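Local structure of phosphonate monoester hydrolase (Ruegeria pomeroyi, 4UPK) at residues A69-R73 with L415-L419; L124-Y130 with F234-I240; H243-V247 with S291-G295; P264-R270 with L352-H356; F467-E471 with D501-S506. The protein is a hydrolase of the sulfatase family, in the alkaline phosphatase clan, with an alpha/beta fold built round a mixed sheet. All coordinates share one frame; numbering follows the deposited sequence.

Contact 1: residues A69-R73 with L415-L419; sequences AVSFR and LRPFL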
# COMPACT_ATOMS: atom_id res chain seq x y z
N ALA A 69 -24.79 33.55 -16.05
CA ALA A 69 -24.66 32.10 -15.81
C ALA A 69 -25.92 31.41 -15.33
O ALA A 69 -27.02 31.95 -15.49
CB ALA A 69 -23.53 31.86 -14.80
N VAL A 70 -25.76 30.20 -14.74
CA VAL A 70 -26.85 29.38 -14.21
C VAL A 70 -26.85 29.40 -12.65
O VAL A 70 -25.84 29.07 -12.01
CB VAL A 70 -26.78 27.93 -14.80
CG1 VAL A 70 -27.99 27.11 -14.36
CG2 VAL A 70 -26.66 27.95 -16.33
N SER A 71 -28.00 29.80 -12.07
CA SER A 71 -28.23 29.87 -10.62
C SER A 71 -29.13 28.72 -10.19
O SER A 71 -30.15 28.46 -10.82
CB SER A 71 -28.89 31.20 -10.24
OG SER A 71 -28.07 32.29 -10.62
N PHE A 72 -28.76 28.04 -9.09
CA PHE A 72 -29.47 26.90 -8.52
C PHE A 72 -30.12 27.35 -7.22
O PHE A 72 -29.43 27.58 -6.21
CB PHE A 72 -28.50 25.70 -8.34
CG PHE A 72 -27.95 25.16 -9.64
CD1 PHE A 72 -26.88 25.78 -10.28
CD2 PHE A 72 -28.51 24.04 -10.24
CE1 PHE A 72 -26.37 25.28 -11.48
CE2 PHE A 72 -28.01 23.54 -11.46
CZ PHE A 72 -26.94 24.17 -12.07
N ARG A 73 -31.45 27.52 -7.25
CA ARG A 73 -32.26 28.04 -6.14
C ARG A 73 -32.67 27.07 -5.01
O ARG A 73 -33.08 27.55 -3.93
CB ARG A 73 -33.47 28.84 -6.66
CG ARG A 73 -33.07 30.05 -7.47
CD ARG A 73 -32.73 31.30 -6.64
NE ARG A 73 -31.94 32.26 -7.42
CZ ARG A 73 -32.46 33.15 -8.26
NH1 ARG A 73 -33.78 33.23 -8.43
NH2 ARG A 73 -31.67 33.96 -8.95
N LEU A 415 -24.64 18.11 -12.85
CA LEU A 415 -25.59 19.19 -13.07
C LEU A 415 -25.51 19.72 -14.49
O LEU A 415 -26.22 20.67 -14.83
CB LEU A 415 -25.33 20.34 -12.08
CG LEU A 415 -25.54 20.03 -10.60
CD1 LEU A 415 -25.25 21.26 -9.77
CD2 LEU A 415 -26.95 19.54 -10.32
N ARG A 416 -24.64 19.11 -15.33
CA ARG A 416 -24.44 19.49 -16.73
C ARG A 416 -25.72 19.61 -17.56
O ARG A 416 -25.85 20.65 -18.21
CB ARG A 416 -23.36 18.63 -17.40
CG ARG A 416 -22.55 19.40 -18.42
CD ARG A 416 -21.48 18.53 -19.01
NE ARG A 416 -20.91 19.13 -20.20
CZ ARG A 416 -19.97 18.55 -20.94
NH1 ARG A 416 -19.48 17.36 -20.60
NH2 ARG A 416 -19.50 19.16 -22.03
N PRO A 417 -26.72 18.67 -17.52
CA PRO A 417 -27.97 18.89 -18.31
C PRO A 417 -28.68 20.24 -18.06
O PRO A 417 -29.15 20.86 -19.01
CB PRO A 417 -28.87 17.71 -17.89
CG PRO A 417 -27.92 16.66 -17.47
CD PRO A 417 -26.77 17.38 -16.81
N PHE A 418 -28.70 20.70 -16.79
CA PHE A 418 -29.25 21.99 -16.34
C PHE A 418 -28.58 23.22 -16.94
O PHE A 418 -29.23 24.27 -17.04
CB PHE A 418 -29.17 22.10 -14.81
CG PHE A 418 -29.98 21.07 -14.05
CD1 PHE A 418 -31.36 21.23 -13.90
CD2 PHE A 418 -29.37 19.98 -13.46
CE1 PHE A 418 -32.10 20.31 -13.16
CE2 PHE A 418 -30.12 19.07 -12.72
CZ PHE A 418 -31.48 19.23 -12.59
N LEU A 419 -27.28 23.13 -17.30
CA LEU A 419 -26.49 24.24 -17.86
C LEU A 419 -27.01 24.77 -19.19
O LEU A 419 -26.90 25.98 -19.46
CB LEU A 419 -24.99 23.91 -17.91
CG LEU A 419 -24.31 23.53 -16.57
CD1 LEU A 419 -22.82 23.36 -16.75
CD2 LEU A 419 -24.60 24.55 -15.47
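Phe72 pushes its ring from strand 70-76 of the large mixed sheet into a short, weakly bonded helix at 416-419, so this buried contact is a helical turn laid on a sheet of the sulfatase-type alpha/beta fold. The interaction is apolar throughout. One part of it is CH-pi: the CD1 methyl of Leu415 sits over a face of the Phe72 ring, displaced toward the rim, 4.2 Å from the ring centroid. Simple van der Waals contacts make up the rest. Phe418 brings its CB to 3.8 Å from Phe72 CE2, while its own ring leads off to meet Trp427 edge-to-face. At the edge of the Phe72 ring, near its plane, lies Leu419 CD2, 4.1 Å from Phe72 CZ. The same CD2 methyl also touches Val70 CG2, so Leu419 is shared by two strand residues. Neighbouring strands complete the surroundings: Leu372 touches both Phe72 and Leu415, and Val385 touches Phe72 and Phe418. With CG1 of Val70 anti to the backbone N (chi1 -174°), both methyls meet the helical turn: CG1 lies near Phe418 O, and Val70 CG2 comes to 3.7 Å from the carbonyl O of Leu419.

Contact 2: residues L124-Y130 with F234-I240; sequences LPLLFGY and FAHLTYI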
# COMPACT_ATOMS: atom_id res chain seq x y z
N LEU A 124 -3.13 19.71 -12.14
CA LEU A 124 -2.49 19.87 -10.84
C LEU A 124 -3.49 20.72 -10.04
O LEU A 124 -3.68 21.89 -10.37
CB LEU A 124 -1.11 20.55 -10.92
CG LEU A 124 -0.38 20.75 -9.57
CD1 LEU A 124 0.16 19.44 -9.03
CD2 LEU A 124 0.75 21.72 -9.69
N PRO A 125 -4.21 20.12 -9.06
CA PRO A 125 -5.21 20.90 -8.31
C PRO A 125 -4.55 21.93 -7.39
O PRO A 125 -3.89 21.58 -6.42
CB PRO A 125 -6.01 19.82 -7.55
CG PRO A 125 -5.56 18.51 -8.10
CD PRO A 125 -4.16 18.74 -8.57
N LEU A 126 -4.68 23.21 -7.74
CA LEU A 126 -4.06 24.30 -6.97
C LEU A 126 -4.97 24.74 -5.85
O LEU A 126 -6.14 25.09 -6.10
CB LEU A 126 -3.69 25.47 -7.88
CG LEU A 126 -2.86 25.12 -9.13
CD1 LEU A 126 -2.88 26.25 -10.12
CD2 LEU A 126 -1.44 24.73 -8.76
N LEU A 127 -4.46 24.73 -4.60
CA LEU A 127 -5.23 25.14 -3.44
C LEU A 127 -4.85 26.48 -2.86
O LEU A 127 -3.71 26.70 -2.45
CB LEU A 127 -5.25 24.05 -2.34
CG LEU A 127 -6.01 24.35 -1.04
CD1 LEU A 127 -7.54 24.37 -1.27
CD2 LEU A 127 -5.66 23.32 0.03
N PHE A 128 -5.85 27.37 -2.80
CA PHE A 128 -5.72 28.70 -2.20
C PHE A 128 -6.70 28.73 -1.04
O PHE A 128 -7.89 28.98 -1.25
CB PHE A 128 -6.03 29.79 -3.22
CG PHE A 128 -5.01 29.87 -4.31
CD1 PHE A 128 -3.89 30.69 -4.18
CD2 PHE A 128 -5.17 29.16 -5.49
CE1 PHE A 128 -2.95 30.77 -5.20
CE2 PHE A 128 -4.23 29.24 -6.52
CZ PHE A 128 -3.12 30.05 -6.36
N GLY A 129 -6.20 28.35 0.14
CA GLY A 129 -7.01 28.27 1.33
C GLY A 129 -6.89 27.01 2.15
O GLY A 129 -5.83 26.74 2.72
N TYR A 130 -8.00 26.27 2.31
CA TYR A 130 -8.14 25.07 3.16
C TYR A 130 -9.16 24.07 2.61
O TYR A 130 -10.02 24.46 1.84
CB TYR A 130 -8.59 25.48 4.58
CG TYR A 130 -9.89 26.26 4.58
CD1 TYR A 130 -9.91 27.63 4.31
CD2 TYR A 130 -11.11 25.63 4.84
CE1 TYR A 130 -11.10 28.35 4.31
CE2 TYR A 130 -12.31 26.34 4.81
CZ TYR A 130 -12.29 27.71 4.53
OH TYR A 130 -13.44 28.45 4.47
N PHE A 234 -6.60 24.06 -12.72
CA PHE A 234 -7.65 23.80 -11.76
C PHE A 234 -7.23 24.51 -10.46
O PHE A 234 -6.25 24.12 -9.81
CB PHE A 234 -7.86 22.28 -11.56
CG PHE A 234 -8.81 21.85 -10.46
CD1 PHE A 234 -9.92 22.62 -10.13
CD2 PHE A 234 -8.63 20.63 -9.80
CE1 PHE A 234 -10.80 22.22 -9.11
CE2 PHE A 234 -9.51 20.23 -8.79
CZ PHE A 234 -10.60 21.01 -8.47
N ALA A 235 -7.96 25.59 -10.12
CA ALA A 235 -7.71 26.41 -8.94
C ALA A 235 -8.90 26.34 -8.02
O ALA A 235 -10.06 26.51 -8.46
CB ALA A 235 -7.41 27.85 -9.32
N HIS A 236 -8.61 26.06 -6.74
CA HIS A 236 -9.60 25.95 -5.68
C HIS A 236 -9.33 27.06 -4.67
O HIS A 236 -8.31 27.04 -3.98
CB HIS A 236 -9.60 24.53 -5.03
CG HIS A 236 -10.75 24.30 -4.10
ND1 HIS A 236 -11.97 24.94 -4.27
CD2 HIS A 236 -10.85 23.46 -3.04
CE1 HIS A 236 -12.76 24.48 -3.33
NE2 HIS A 236 -12.13 23.59 -2.55
N LEU A 237 -10.23 28.05 -4.61
CA LEU A 237 -10.10 29.24 -3.77
C LEU A 237 -11.24 29.27 -2.74
O LEU A 237 -12.42 29.18 -3.09
CB LEU A 237 -10.03 30.49 -4.69
CG LEU A 237 -10.07 31.91 -4.10
CD1 LEU A 237 -8.74 32.32 -3.50
CD2 LEU A 237 -10.43 32.91 -5.20
N THR A 238 -10.85 29.32 -1.44
CA THR A 238 -11.73 29.19 -0.28
C THR A 238 -11.66 30.36 0.70
O THR A 238 -10.71 30.50 1.48
CB THR A 238 -11.42 27.85 0.44
OG1 THR A 238 -10.07 27.89 0.87
CG2 THR A 238 -11.65 26.61 -0.46
N TYR A 239 -12.71 31.18 0.69
CA TYR A 239 -12.86 32.33 1.57
C TYR A 239 -13.60 31.90 2.82
O TYR A 239 -14.70 31.38 2.73
CB TYR A 239 -13.66 33.44 0.88
CG TYR A 239 -12.98 34.05 -0.32
CD1 TYR A 239 -11.97 34.99 -0.17
CD2 TYR A 239 -13.40 33.73 -1.62
CE1 TYR A 239 -11.37 35.59 -1.28
CE2 TYR A 239 -12.81 34.32 -2.73
CZ TYR A 239 -11.79 35.26 -2.56
OH TYR A 239 -11.20 35.89 -3.62
N ILE A 240 -12.98 32.13 3.98
CA ILE A 240 -13.55 31.84 5.28
C ILE A 240 -14.69 32.79 5.59
O ILE A 240 -15.73 32.35 6.06
CB ILE A 240 -12.46 31.80 6.40
CG1 ILE A 240 -13.03 31.24 7.74
CG2 ILE A 240 -11.72 33.13 6.59
CD1 ILE A 240 -13.53 29.75 7.64
O HOH W 1 -14.37 28.42 1.91
O HOH W 2 -12.30 23.26 0.14
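Thr238 holds OG1 between its backbone N and carbonyl carbon (chi1 62°), and Tyr130 places its ring in the corresponding position (chi1 57°); together these torsions lay the tyrosine across the threonine. Thr238 CB then lies over one face of the Tyr130 ring, 4.2 Å from the centroid. The same rotation lets Thr238 OG1 accept from Tyr130 N at 3.0 Å and donate to Phe128 O at 3.2 Å. Phe128 O also receives Thr238 N, almost in line with the carbonyl, whereas the hydroxyl arrives tilted from the carbonyl plane. Gly129, whose backbone angles suit glycine, passes its CA close beside that hydroxyl. Behind this end, strands 125-127 and 234-239 run parallel in the mixed central sheet of the alkaline phosphatase-type fold. Leu126 and Phe128 each use both N-H and C=O toward strand 234-239, with Phe128 N reaching His236 O at 2.7 Å. Leu127 and His236 lie side by side on one face; on the other, Phe128 CB packs 3.7 Å from Leu237 CD1. The His236 ring is fixed at two points, ND1 by Phe38 O and NE2 by a water that gives a hydrogen to Tyr130 O. Tyr130 OH is hydrogen-bonded to Asp42 and takes a second water, 2.7 Å away, which donates to Tyr239 O as well. Ile240 CD1 approaches Tyr130 OH to 3.4 Å.

Contact 3: residues H243-V247 with S291-G295; sequences HPPLV and SFVLG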
# COMPACT_ATOMS: atom_id res chain seq x y z
N HIS A 243 -17.65 34.69 8.51
CA HIS A 243 -17.52 33.58 9.48
C HIS A 243 -16.98 34.14 10.80
O HIS A 243 -16.14 35.05 10.74
CB HIS A 243 -16.50 32.54 8.94
CG HIS A 243 -16.42 31.22 9.64
ND1 HIS A 243 -15.76 31.09 10.86
CD2 HIS A 243 -16.78 29.99 9.21
CE1 HIS A 243 -15.83 29.80 11.17
NE2 HIS A 243 -16.43 29.10 10.20
N PRO A 244 -17.43 33.62 11.98
CA PRO A 244 -16.89 34.12 13.26
C PRO A 244 -15.37 33.88 13.37
O PRO A 244 -14.86 32.97 12.71
CB PRO A 244 -17.68 33.32 14.31
CG PRO A 244 -18.19 32.12 13.61
CD PRO A 244 -18.44 32.55 12.21
N PRO A 245 -14.60 34.64 14.20
CA PRO A 245 -15.00 35.77 15.06
C PRO A 245 -15.35 36.95 14.18
O PRO A 245 -14.52 37.39 13.38
CB PRO A 245 -13.76 36.02 15.94
CG PRO A 245 -12.84 34.84 15.72
CD PRO A 245 -13.15 34.39 14.32
N LEU A 246 -16.62 37.38 14.26
CA LEU A 246 -17.17 38.47 13.47
C LEU A 246 -16.52 39.81 13.73
O LEU A 246 -16.69 40.42 14.79
CB LEU A 246 -18.71 38.55 13.59
CG LEU A 246 -19.52 37.37 13.03
CD1 LEU A 246 -21.00 37.55 13.34
CD2 LEU A 246 -19.32 37.22 11.51
N VAL A 247 -15.73 40.25 12.75
CA VAL A 247 -15.02 41.52 12.71
C VAL A 247 -14.81 41.86 11.24
O VAL A 247 -14.48 40.98 10.46
CB VAL A 247 -13.72 41.56 13.58
CG1 VAL A 247 -12.60 40.64 13.06
CG2 VAL A 247 -13.23 42.99 13.79
N SER A 291 -20.11 33.73 21.58
CA SER A 291 -19.15 32.78 21.01
C SER A 291 -18.78 33.10 19.55
O SER A 291 -17.86 32.50 19.00
CB SER A 291 -19.65 31.33 21.15
OG SER A 291 -20.75 31.06 20.30
N PHE A 292 -19.49 34.05 18.92
CA PHE A 292 -19.32 34.47 17.53
C PHE A 292 -18.41 35.71 17.32
O PHE A 292 -18.26 36.17 16.18
CB PHE A 292 -20.70 34.71 16.88
CG PHE A 292 -21.19 33.60 16.01
CD1 PHE A 292 -21.26 32.30 16.49
CD2 PHE A 292 -21.59 33.85 14.70
CE1 PHE A 292 -21.70 31.26 15.66
CE2 PHE A 292 -22.04 32.81 13.88
CZ PHE A 292 -22.08 31.52 14.37
N VAL A 293 -17.81 36.22 18.41
CA VAL A 293 -16.93 37.39 18.42
C VAL A 293 -15.83 37.18 19.50
O VAL A 293 -16.03 36.38 20.39
CB VAL A 293 -17.69 38.75 18.67
CG1 VAL A 293 -18.59 39.13 17.49
CG2 VAL A 293 -18.47 38.74 19.97
N LEU A 294 -14.71 37.93 19.43
CA LEU A 294 -13.62 37.88 20.42
C LEU A 294 -13.50 39.22 21.18
O LEU A 294 -13.54 40.27 20.55
CB LEU A 294 -12.26 37.48 19.79
CG LEU A 294 -12.09 36.01 19.34
CD1 LEU A 294 -10.67 35.75 18.85
CD2 LEU A 294 -12.42 35.00 20.46
N GLY A 295 -13.43 39.15 22.52
CA GLY A 295 -13.30 40.31 23.40
C GLY A 295 -14.55 40.72 24.17
O GLY A 295 -14.54 41.77 24.83
O HOH W 3 -14.42 39.33 16.82
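Pro244 fits its pyrrolidine ring against the broad face of Phe292. The outermost bump of the proline, CG, stands over the middle of the aromatic ring, 3.8 Å from its centroid and only 7° off the normal: a well-centred CH-pi contact. Beside it, Pro244 CB reaches Phe292 CG at 3.9 Å, so the proline covers the ring face with more than one carbon. Leu246 takes the rim instead. Its CD1 methyl lies in the ring plane at 4.0 Å from Phe292 CD2, the two side chains running side by side in the same direction. Face and edge of one phenylalanine are thus occupied by residues two apart in sequence, and Trp358 meets that ring edge-to-face. The peptide bond between Pro244 and Pro245 is cis, a sharp kink in the loop that follows strand 234-239 of this sulfatase-family fold; the opposing loop leads toward helix 303-333. Past the kink, Pro245 lies alongside Leu294, its CB 3.8 Å from Leu294 CG. Leu246 also presses CB against Val293 CG1, and its side chain touches Leu309, Val312 and Leu316 of helix 303-333. Between these apolar bumps, Leu246 N donates an almost straight bond of 2.8 Å to Phe292 O, with an N-H...O angle of 176°. Water bridges the next step, donating to Leu246 O and accepting from Leu294 N. The imidazole of His243 turns back within its own loop, and ND1 donates in the ring plane to a lone pair of Pro244 O at 2.8 Å.

Contact 4: residues P264-R270 with L352-H356; sequences PARLPGR and LGDRH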
# COMPACT_ATOMS: atom_id res chain seq x y z
N PRO A 264 -34.20 38.68 13.04
CA PRO A 264 -34.23 37.28 12.58
C PRO A 264 -35.64 36.68 12.63
O PRO A 264 -36.50 37.17 13.37
CB PRO A 264 -33.35 36.56 13.60
CG PRO A 264 -32.56 37.62 14.27
CD PRO A 264 -33.42 38.82 14.28
N ALA A 265 -35.88 35.62 11.82
CA ALA A 265 -37.13 34.87 11.82
C ALA A 265 -37.04 33.92 13.02
O ALA A 265 -36.11 33.11 13.10
CB ALA A 265 -37.28 34.07 10.52
N ARG A 266 -37.93 34.10 14.00
CA ARG A 266 -37.88 33.32 15.25
C ARG A 266 -39.21 33.36 15.98
O ARG A 266 -40.02 34.27 15.75
CB ARG A 266 -36.77 33.88 16.18
CG ARG A 266 -36.98 35.37 16.50
CD ARG A 266 -35.88 36.03 17.29
NE ARG A 266 -36.23 37.43 17.48
CZ ARG A 266 -35.44 38.35 18.03
NH1 ARG A 266 -34.24 38.02 18.47
NH2 ARG A 266 -35.86 39.59 18.15
N LEU A 267 -39.39 32.42 16.93
CA LEU A 267 -40.55 32.38 17.81
C LEU A 267 -40.31 33.42 18.97
O LEU A 267 -39.16 33.85 19.15
CB LEU A 267 -40.86 30.95 18.30
CG LEU A 267 -41.36 29.93 17.23
CD1 LEU A 267 -41.76 28.60 17.87
CD2 LEU A 267 -42.55 30.45 16.43
N PRO A 268 -41.32 33.96 19.68
CA PRO A 268 -41.02 35.02 20.65
C PRO A 268 -39.89 34.75 21.67
O PRO A 268 -39.06 35.61 21.91
CB PRO A 268 -42.38 35.33 21.30
CG PRO A 268 -43.39 34.88 20.28
CD PRO A 268 -42.78 33.69 19.61
N GLY A 269 -39.89 33.58 22.27
CA GLY A 269 -38.90 33.25 23.29
C GLY A 269 -38.17 31.97 23.02
O GLY A 269 -38.57 31.20 22.14
N ARG A 270 -37.10 31.74 23.78
CA ARG A 270 -36.23 30.56 23.69
C ARG A 270 -37.00 29.31 24.03
O ARG A 270 -36.80 28.28 23.40
CB ARG A 270 -34.99 30.72 24.61
CG ARG A 270 -34.00 31.76 24.08
CD ARG A 270 -32.85 32.01 25.05
NE ARG A 270 -31.85 30.95 25.02
CZ ARG A 270 -30.81 30.90 24.18
NH1 ARG A 270 -30.65 31.84 23.26
NH2 ARG A 270 -29.93 29.91 24.26
N LEU A 352 -27.74 32.75 12.00
CA LEU A 352 -27.65 34.20 12.14
C LEU A 352 -28.72 34.81 13.08
O LEU A 352 -29.25 35.90 12.83
CB LEU A 352 -27.64 34.84 10.74
CG LEU A 352 -26.83 36.11 10.57
CD1 LEU A 352 -25.34 35.81 10.60
CD2 LEU A 352 -27.22 36.83 9.29
N GLY A 353 -29.03 34.08 14.15
CA GLY A 353 -30.01 34.54 15.13
C GLY A 353 -31.38 33.95 14.89
O GLY A 353 -32.24 34.02 15.78
N ASP A 354 -31.61 33.40 13.67
CA ASP A 354 -32.88 32.78 13.31
C ASP A 354 -33.15 31.64 14.28
O ASP A 354 -32.23 30.86 14.55
CB ASP A 354 -32.87 32.24 11.86
CG ASP A 354 -33.07 33.29 10.77
OD1 ASP A 354 -33.14 34.49 11.10
OD2 ASP A 354 -33.13 32.90 9.58
N ARG A 355 -34.39 31.57 14.82
CA ARG A 355 -34.87 30.52 15.74
C ARG A 355 -34.05 30.45 17.04
O ARG A 355 -33.84 29.36 17.59
CB ARG A 355 -34.93 29.14 15.02
CG ARG A 355 -35.53 29.16 13.61
CD ARG A 355 -36.92 29.81 13.57
NE ARG A 355 -37.86 29.09 14.44
CZ ARG A 355 -38.58 28.03 14.07
NH1 ARG A 355 -38.49 27.57 12.82
NH2 ARG A 355 -39.39 27.44 14.93
N HIS A 356 -33.57 31.61 17.50
CA HIS A 356 -32.74 31.84 18.71
C HIS A 356 -31.44 31.04 18.70
O HIS A 356 -30.95 30.64 19.76
CB HIS A 356 -33.57 31.66 20.00
CG HIS A 356 -34.72 32.61 20.10
ND1 HIS A 356 -34.56 33.86 20.66
CD2 HIS A 356 -36.00 32.46 19.70
CE1 HIS A 356 -35.76 34.43 20.60
NE2 HIS A 356 -36.65 33.63 20.02
O HOH W 4 -32.46 35.84 17.75
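His356 spends its NE2 hydrogen on the carbonyl O of Leu267, 2.7 Å away, in a nearly straight bond that lies close to the imidazole plane. The ring is held between two parts of the opposite loop: Arg266 CD rests over one face, 4.0 Å from the centroid, and the backbone N of Arg270 stands over the other. Arg266 reaches across at about a right angle, with an extended chain and its guanidinium plane turned only 13° from that of the ring, though the two are not stacked. Its charged end forms a salt bridge with Asp303 outside the contact, while Arg266 NH1 also gives a hydrogen to a water that donates to Gly353 O, bridging the two loops. Two further bonds join the loops near Ala265. Ala265 O accepts from Arg355 N at 2.9 Å, and Ala265 N donates to Asp354 OD1 at 3.1 Å, arriving from above the carboxylate plane rather than within it. The other oxygen of Asp354 pairs with Arg45. Pro264 CB packs 3.5 Å from C of Gly353, whose backbone angles call for glycine. Arg355, bent at chi2 and chi3, folds back so that NH2 passes by Leu267 CG and pairs with Glu273. In this sulfatase-family fold, 352-356 lies in the loop between strands 340-346 and 372-375; helix 270-275 begins just after Gly269 and supplies Glu273, while Pro264 leans on helix 303-333.

Contact 5: residues F467-E471 with D501-S506; sequences FTLVE and DLARLS
Phe467 and Leu505 meet at about a right angle where helix 499-515 packs on strand 467-472 of the antiparallel four-stranded sheet, a helix-on-sheet layer in which the short axes cross at -72°. Leu505 brings its CD1 methyl to Phe467 CB, 3.4 Å away, and on toward the ring. Farther out, Asp501 also crosses the phenylalanine nearly perpendicularly, its carboxylate plane turned 39° from the ring, with CB placed off-centre, 4.2 Å from the ring centroid. Its two oxygens have polar partners: OD2 is bonded to His498, while OD1 forms a salt bridge with Arg504 NH2 along the helix at 3.3 Å. The guanidinium of Arg504 thereby turns an edge toward Phe467 CE2. Leu469, with CG anti to its backbone N (chi1 168°), reaches toward the helix and divides its methyls. CD1 meets Leu502 CD1 crosswise at 3.7 Å, whereas CD2 rests against the backbone between Leu505 and Ser506. At the far end of the strand, Glu471 also forms a salt bridge with Arg507 of the third subunit, carrying the contact into the assembly. Ser506 OG donates to Glu471 OE2 from above the carboxylate plane, at 2.6 Å.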
# COMPACT_ATOMS: atom_id res chain seq x y z
N PHE A 467 -43.30 18.77 2.64
CA PHE A 467 -42.80 18.53 3.99
C PHE A 467 -41.31 18.46 4.15
O PHE A 467 -40.57 18.22 3.19
CB PHE A 467 -43.42 17.25 4.56
CG PHE A 467 -44.92 17.20 4.73
CD1 PHE A 467 -45.51 17.68 5.89
CD2 PHE A 467 -45.73 16.59 3.78
CE1 PHE A 467 -46.90 17.59 6.08
CE2 PHE A 467 -47.11 16.49 3.98
CZ PHE A 467 -47.69 17.02 5.11
N THR A 468 -40.86 18.63 5.40
CA THR A 468 -39.49 18.41 5.86
C THR A 468 -39.62 17.47 7.04
O THR A 468 -40.36 17.75 7.98
CB THR A 468 -38.72 19.71 6.17
OG1 THR A 468 -38.60 20.47 4.97
CG2 THR A 468 -37.32 19.43 6.74
N LEU A 469 -38.94 16.34 6.94
CA LEU A 469 -38.91 15.32 7.97
C LEU A 469 -37.50 15.27 8.59
O LEU A 469 -36.51 15.30 7.86
CB LEU A 469 -39.29 13.94 7.35
CG LEU A 469 -39.03 12.70 8.23
CD1 LEU A 469 -40.11 12.50 9.28
CD2 LEU A 469 -38.90 11.51 7.39
N VAL A 470 -37.44 15.18 9.93
CA VAL A 470 -36.21 15.02 10.70
C VAL A 470 -36.34 13.71 11.48
O VAL A 470 -37.32 13.51 12.20
CB VAL A 470 -35.88 16.23 11.62
CG1 VAL A 470 -34.62 15.96 12.45
CG2 VAL A 470 -35.74 17.54 10.82
N GLU A 471 -35.36 12.79 11.32
CA GLU A 471 -35.34 11.52 12.05
C GLU A 471 -34.02 11.35 12.76
O GLU A 471 -32.97 11.61 12.18
CB GLU A 471 -35.60 10.33 11.11
CG GLU A 471 -37.02 10.29 10.55
CD GLU A 471 -38.07 9.61 11.39
OE1 GLU A 471 -37.80 9.32 12.58
OE2 GLU A 471 -39.17 9.34 10.85
N ASP A 501 -48.64 11.05 6.52
CA ASP A 501 -47.57 11.81 5.84
C ASP A 501 -46.24 11.44 6.45
O ASP A 501 -45.28 11.20 5.71
CB ASP A 501 -47.79 13.32 5.94
CG ASP A 501 -49.07 13.84 5.32
OD1 ASP A 501 -49.33 13.55 4.14
OD2 ASP A 501 -49.75 14.66 5.98
N LEU A 502 -46.19 11.36 7.80
CA LEU A 502 -45.01 10.99 8.61
C LEU A 502 -44.50 9.59 8.21
O LEU A 502 -43.30 9.43 7.95
CB LEU A 502 -45.37 11.04 10.12
CG LEU A 502 -44.26 10.76 11.15
CD1 LEU A 502 -43.22 11.86 11.16
CD2 LEU A 502 -44.85 10.61 12.54
N ALA A 503 -45.42 8.60 8.13
CA ALA A 503 -45.08 7.23 7.75
C ALA A 503 -44.55 7.13 6.30
O ALA A 503 -43.59 6.39 6.04
CB ALA A 503 -46.29 6.32 7.96
N ARG A 504 -45.19 7.86 5.37
CA ARG A 504 -44.85 7.91 3.94
C ARG A 504 -43.46 8.53 3.71
O ARG A 504 -42.66 7.98 2.93
CB ARG A 504 -45.94 8.68 3.16
CG ARG A 504 -45.66 8.86 1.66
CD ARG A 504 -46.72 9.66 0.93
NE ARG A 504 -47.05 10.91 1.63
CZ ARG A 504 -46.43 12.07 1.44
NH1 ARG A 504 -45.45 12.17 0.55
NH2 ARG A 504 -46.79 13.13 2.14
N LEU A 505 -43.17 9.68 4.38
CA LEU A 505 -41.88 10.37 4.27
C LEU A 505 -40.74 9.59 4.89
O LEU A 505 -39.63 9.60 4.35
CB LEU A 505 -41.95 11.79 4.85
CG LEU A 505 -42.76 12.79 4.04
CD1 LEU A 505 -43.26 13.85 4.92
CD2 LEU A 505 -41.95 13.35 2.89
N SER A 506 -41.00 8.94 6.04
CA SER A 506 -40.02 8.11 6.74
C SER A 506 -39.64 6.85 5.90
O SER A 506 -38.48 6.45 5.90
CB SER A 506 -40.53 7.74 8.13
OG SER A 506 -39.46 7.53 9.02

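Overall arrangement
Contacts 1 and 2 belong to the same mixed sheet, their centres about 22 Å apart, and show how one sheet is both built by strand pairing and covered by a distant helical turn. Contact 1 spans the longest stretch of sequence, from 69-73 to 415-419, and contacts 2, 3 and 4 all fall within it. Contact 3 follows contact 2 directly, since 234-240 leads almost at once into 243-247. Contacts 3 and 4 interleave along the chain and come within about 5 Å at their nearest atoms, tying together loops beside helix 303-333. Contact 5 comes last, on the separate four-stranded sheet, about 38 Å from contact 2 between centres, where the third subunit forms a salt bridge with Glu471.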